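Local structure of tail protein, 43 kDa (Neisseria meningitidis MC58, 3D37) at residues Trp167-Pro170 with Leu174-Gly177; His287-Arg290 with Leu294-Pro297. The protein is of unknown function but is probably a component of a phage tail baseplate hub, resembling that of phage Mu. All blocks are in the same frame, centred on the assembly; numbering follows the deposited sequence.

Contact 1 of 2, residues Trp167-Pro170 with Leu174-Gly177; sequences WLEP and LVVG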
loop_
_atom_site.group_PDB
_atom_site.type_symbol
_atom_site.label_atom_id
_atom_site.label_comp_id
_atom_site.label_asym_id
_atom_site.label_seq_id
_atom_site.Cartn_x
_atom_site.Cartn_y
_atom_site.Cartn_z
ATOM N N TRP A 167 22.847 35.111 -0.720
ATOM C CA TRP A 167 21.999 34.200 -1.492
ATOM C C TRP A 167 21.970 34.607 -2.922
ATOM O O TRP A 167 22.272 35.748 -3.231
ATOM C CB TRP A 167 20.568 34.154 -0.944
ATOM C CG TRP A 167 19.810 35.454 -1.005
ATOM C CD1 TRP A 167 18.993 35.863 -1.991
ATOM C CD2 TRP A 167 19.779 36.494 -0.005
ATOM N NE1 TRP A 167 18.470 37.103 -1.697
ATOM C CE2 TRP A 167 18.927 37.493 -0.474
ATOM C CE3 TRP A 167 20.400 36.661 1.234
ATOM C CZ2 TRP A 167 18.640 38.616 0.259
ATOM C CZ3 TRP A 167 20.120 37.732 1.955
ATOM C CH2 TRP A 167 19.264 38.718 1.487
ATOM N N LEU A 168 21.549 33.671 -3.773
ATOM C CA LEU A 168 21.147 33.965 -5.144
ATOM C C LEU A 168 19.681 34.301 -5.281
ATOM O O LEU A 168 18.809 33.636 -4.718
ATOM C CB LEU A 168 21.466 32.778 -6.091
ATOM C CG LEU A 168 22.906 32.590 -6.530
ATOM C CD1 LEU A 168 23.350 33.731 -7.488
ATOM C CD2 LEU A 168 23.765 32.538 -5.290
ATOM N N GLU A 169 19.434 35.332 -6.082
ATOM C CA GLU A 169 18.121 35.723 -6.497
ATOM C C GLU A 169 17.705 34.966 -7.733
ATOM O O GLU A 169 18.529 34.388 -8.423
ATOM C CB GLU A 169 18.079 37.224 -6.794
ATOM C CG GLU A 169 18.442 38.048 -5.593
ATOM C CD GLU A 169 17.440 39.139 -5.282
ATOM O OE1 GLU A 169 17.567 40.271 -5.825
ATOM O OE2 GLU A 169 16.545 38.872 -4.446
ATOM N N PRO A 170 16.417 34.939 -7.991
ATOM C CA PRO A 170 15.870 34.254 -9.140
ATOM C C PRO A 170 16.567 34.489 -10.499
ATOM O O PRO A 170 16.734 33.538 -11.288
ATOM C CB PRO A 170 14.414 34.713 -9.131
ATOM C CG PRO A 170 14.108 34.827 -7.700
ATOM C CD PRO A 170 15.341 35.456 -7.116
ATOM N N LEU A 174 23.865 37.521 -7.284
ATOM C CA LEU A 174 24.306 37.206 -5.957
ATOM C C LEU A 174 23.971 38.425 -5.036
ATOM O O LEU A 174 24.267 39.583 -5.388
ATOM C CB LEU A 174 25.793 36.902 -5.989
ATOM C CG LEU A 174 26.497 36.621 -4.661
ATOM C CD1 LEU A 174 25.930 35.387 -3.925
ATOM C CD2 LEU A 174 28.014 36.501 -4.928
ATOM N N VAL A 175 23.328 38.159 -3.896
ATOM C CA VAL A 175 22.989 39.197 -2.943
ATOM C C VAL A 175 23.792 38.887 -1.702
ATOM O O VAL A 175 23.989 37.725 -1.403
ATOM C CB VAL A 175 21.514 39.253 -2.654
ATOM C CG1 VAL A 175 21.217 40.156 -1.448
ATOM C CG2 VAL A 175 20.753 39.732 -3.865
ATOM N N VAL A 176 24.392 39.915 -1.075
ATOM C CA VAL A 176 24.803 39.832 0.352
ATOM C C VAL A 176 23.908 40.832 1.019
ATOM O O VAL A 176 23.708 41.957 0.518
ATOM C CB VAL A 176 26.296 40.055 0.654
ATOM C CG1 VAL A 176 26.511 40.149 2.156
ATOM C CG2 VAL A 176 27.124 38.880 0.163
ATOM N N GLY A 177 23.271 40.393 2.095
ATOM C CA GLY A 177 22.196 41.174 2.666
ATOM C C GLY A 177 21.462 40.526 3.816
ATOM O O GLY A 177 21.971 39.646 4.494
#
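Trp-167 and Val-175 face each other as an antiparallel hydrogen-bonded pair in the hairpin of strands 165-168 and 174-177, a compact example of an aromatic side chain laid over its cross-strand neighbour. Val-175 N donates to O of Trp-167 at 2.7 Å, and Trp-167 N returns a bond of 2.9 Å to O of Val-175.

From CB the indole leaves with CG between its own backbone N and carbonyl carbon (chi1 63°), a torsion that lays the ring alongside Val-175. On the pyrrole side NE1 of Trp-167 lies 3.8 Å from CB of Val-175. Further out, CE2 and CZ2 meet the CG1 methyl, with CZ2 of Trp-167 to CG1 of Val-175 at 3.5 Å; this methyl sits over the face of the six-membered ring, displaced toward its rim, in a CH-pi contact. At the far end Trp-167 CZ3 comes to 3.6 Å from Gly-177 C, where the partner is backbone, glycine having no side chain. The other methyl, CG2 of Val-175, turns to Glu-169 and makes an unusually close approach of 3.3 Å to CG of Glu-169, while the carboxylate beyond is claimed by a salt bridge from Lys-133.

On the other face of the sheet, CD2 of Leu-168 touches CD1 of Leu-174 at 3.8 Å, and both leucines rest on Trp-152 of helix 151-161. The chemistry is thus divided between the two faces: leucines packed against each other and against helix 151-161, and on the side of Trp-167 a valine with one methyl given to an indole and the other to the aliphatic part of a glutamate, whose charge is probably balanced by the lysine on neighbouring strand 130-133.

Contact 2 of 2, residues His287-Arg290 with Leu294-Pro297; sequences HKTR and LWQP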
loop_
_atom_site.group_PDB
_atom_site.type_symbol
_atom_site.label_atom_id
_atom_site.label_comp_id
_atom_site.label_asym_id
_atom_site.label_seq_id
_atom_site.Cartn_x
_atom_site.Cartn_y
_atom_site.Cartn_z
ATOM N N HIS A 287 0.913 28.616 -6.435
ATOM C CA HIS A 287 2.225 29.184 -6.310
ATOM C C HIS A 287 2.265 30.701 -6.096
ATOM O O HIS A 287 3.325 31.255 -5.866
ATOM C CB HIS A 287 3.048 28.845 -7.532
ATOM C CG HIS A 287 3.308 27.373 -7.667
ATOM N ND1 HIS A 287 3.554 26.776 -8.879
ATOM C CD2 HIS A 287 3.281 26.376 -6.756
ATOM C CE1 HIS A 287 3.693 25.476 -8.704
ATOM N NE2 HIS A 287 3.586 25.223 -7.419
ATOM N N LYS A 288 1.093 31.352 -6.144
ATOM C CA LYS A 288 0.988 32.817 -6.029
ATOM C C LYS A 288 0.053 33.227 -4.922
ATOM O O LYS A 288 -0.894 32.550 -4.645
ATOM C CB LYS A 288 0.449 33.406 -7.310
ATOM C CG LYS A 288 1.480 33.414 -8.378
ATOM C CD LYS A 288 0.891 33.685 -9.754
ATOM C CE LYS A 288 2.036 33.970 -10.725
ATOM N NZ LYS A 288 1.639 34.180 -12.190
ATOM N N THR A 289 0.362 34.337 -4.291
ATOM C CA THR A 289 -0.626 35.027 -3.492
ATOM C C THR A 289 -1.833 35.495 -4.335
ATOM O O THR A 289 -1.790 35.568 -5.551
ATOM C CB THR A 289 -0.065 36.272 -2.865
ATOM O OG1 THR A 289 0.145 37.273 -3.894
ATOM C CG2 THR A 289 1.232 35.976 -2.117
ATOM N N ARG A 290 -2.896 35.852 -3.638
ATOM C CA ARG A 290 -4.074 36.417 -4.268
ATOM C C ARG A 290 -3.772 37.630 -5.171
ATOM O O ARG A 290 -4.451 37.846 -6.157
ATOM C CB ARG A 290 -5.112 36.825 -3.202
ATOM C CG ARG A 290 -6.081 35.747 -2.914
ATOM C CD ARG A 290 -7.513 36.282 -2.593
ATOM N NE ARG A 290 -8.378 36.437 -3.786
ATOM C CZ ARG A 290 -8.769 35.439 -4.596
ATOM N NH1 ARG A 290 -8.408 34.177 -4.395
ATOM N NH2 ARG A 290 -9.531 35.721 -5.641
ATOM N N LEU A 294 4.496 35.502 -6.731
ATOM C CA LEU A 294 5.147 34.230 -6.501
ATOM C C LEU A 294 5.772 34.167 -5.102
ATOM O O LEU A 294 6.531 35.008 -4.754
ATOM C CB LEU A 294 6.185 33.967 -7.577
ATOM C CG LEU A 294 5.592 33.607 -8.920
ATOM C CD1 LEU A 294 6.553 33.844 -10.066
ATOM C CD2 LEU A 294 5.052 32.173 -8.953
ATOM N N TRP A 295 5.411 33.139 -4.325
ATOM C CA TRP A 295 6.010 32.918 -3.015
ATOM C C TRP A 295 7.530 32.832 -3.200
ATOM O O TRP A 295 8.014 32.180 -4.109
ATOM C CB TRP A 295 5.475 31.633 -2.359
ATOM C CG TRP A 295 4.029 31.602 -2.115
ATOM C CD1 TRP A 295 3.120 30.840 -2.768
ATOM C CD2 TRP A 295 3.300 32.315 -1.117
ATOM N NE1 TRP A 295 1.891 31.020 -2.252
ATOM C CE2 TRP A 295 1.955 31.955 -1.263
ATOM C CE3 TRP A 295 3.642 33.265 -0.155
ATOM C CZ2 TRP A 295 0.955 32.478 -0.451
ATOM C CZ3 TRP A 295 2.660 33.787 0.619
ATOM C CH2 TRP A 295 1.349 33.387 0.496
ATOM N N GLN A 296 8.251 33.507 -2.331
ATOM C CA GLN A 296 9.694 33.667 -2.441
ATOM C C GLN A 296 10.225 34.003 -1.074
ATOM O O GLN A 296 9.649 34.863 -0.366
ATOM C CB GLN A 296 9.992 34.837 -3.391
ATOM C CG GLN A 296 11.463 35.020 -3.758
ATOM C CD GLN A 296 11.995 33.882 -4.625
ATOM O OE1 GLN A 296 13.196 33.588 -4.563
ATOM N NE2 GLN A 296 11.136 33.262 -5.441
ATOM N N PRO A 297 11.370 33.393 -0.686
ATOM C CA PRO A 297 11.934 33.779 0.641
ATOM C C PRO A 297 12.157 35.270 0.757
ATOM O O PRO A 297 12.561 35.866 -0.232
ATOM C CB PRO A 297 13.252 32.990 0.685
ATOM C CG PRO A 297 12.974 31.792 -0.192
ATOM C CD PRO A 297 12.188 32.355 -1.330
HETATM O O HOH W 1 -0.625 30.079 -3.271
#
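His-287 and Trp-295 make the one direct backbone hydrogen bond between the two limbs of this loop, which illustrates how a few polar links and one well-placed ring can close a chain reversal. Trp-295 N donates to His-287 O over 3.2 Å, a fairly long bond. The same His-287 O receives a CA-H...O contact from Leu-294 CA at 3.5 Å, and CD1 of Trp-295 also approaches O of His-287, at 3.1 Å. A second polar link passes through water 1, which donates to Lys-288 O at 2.8 Å and accepts from Trp-295 NE1 at 2.9 Å. Lying in the plane of the indole at its edge, this water satisfies the ring N-H, and the bridge to Lys-288 O probably limits rotation of the ring.

The aromatic interaction belongs to Thr-289. Its CG2 stands over the six-membered ring of Trp-295, 3.8 Å from the centroid and only 14° off the normal, forming a CH-pi contact. OG1 sits between the backbone N and the carbonyl carbon (chi1 71°), which sets CG2 opposite the carbonyl carbon and over the indole; OG1 itself bonds to Asp-291 OD1 and Val-293 N.

Apolar contacts gather around Leu-294. Its CD2 methyl packs against CG of Lys-288 at 3.8 Å and lies more loosely beside CB of His-287. The extended lysine chain carries CE past the same leucine before NZ ends in a salt bridge with Asp-64. The indole packs on Ala-187 and Leu-189 of strand 187-191 and on Leu-333 of strand 330-337.

With Lys-288 and Leu-294 forming a single backbone bridge, the geometry is that of an irregular loop between strands 278-285 and 300-305 in the C-terminal domain, whose family belongs to the phage barrel clan.

The two contacts follow one another along the chain, contact 1 closing before contact 2 opens, and their centres lie about 18 Å apart. Contact 1 belongs to a three-stranded sheet, 130-133 with 174-177 and 165-168, within the gp44-like second domain; contact 2 lies in the loop between strands 278-285 and 300-305 of the C-terminal domain. They share no strand, yet they meet where Pro-170 packs on Gln-296. Phe-31 also links their surroundings, touching both Trp-167 and Pro-297. Two separate chain reversals thus come together where two family regions meet, probably a domain junction, consistent with a chain built of several phage-barrel-clan domains that touch through their loops.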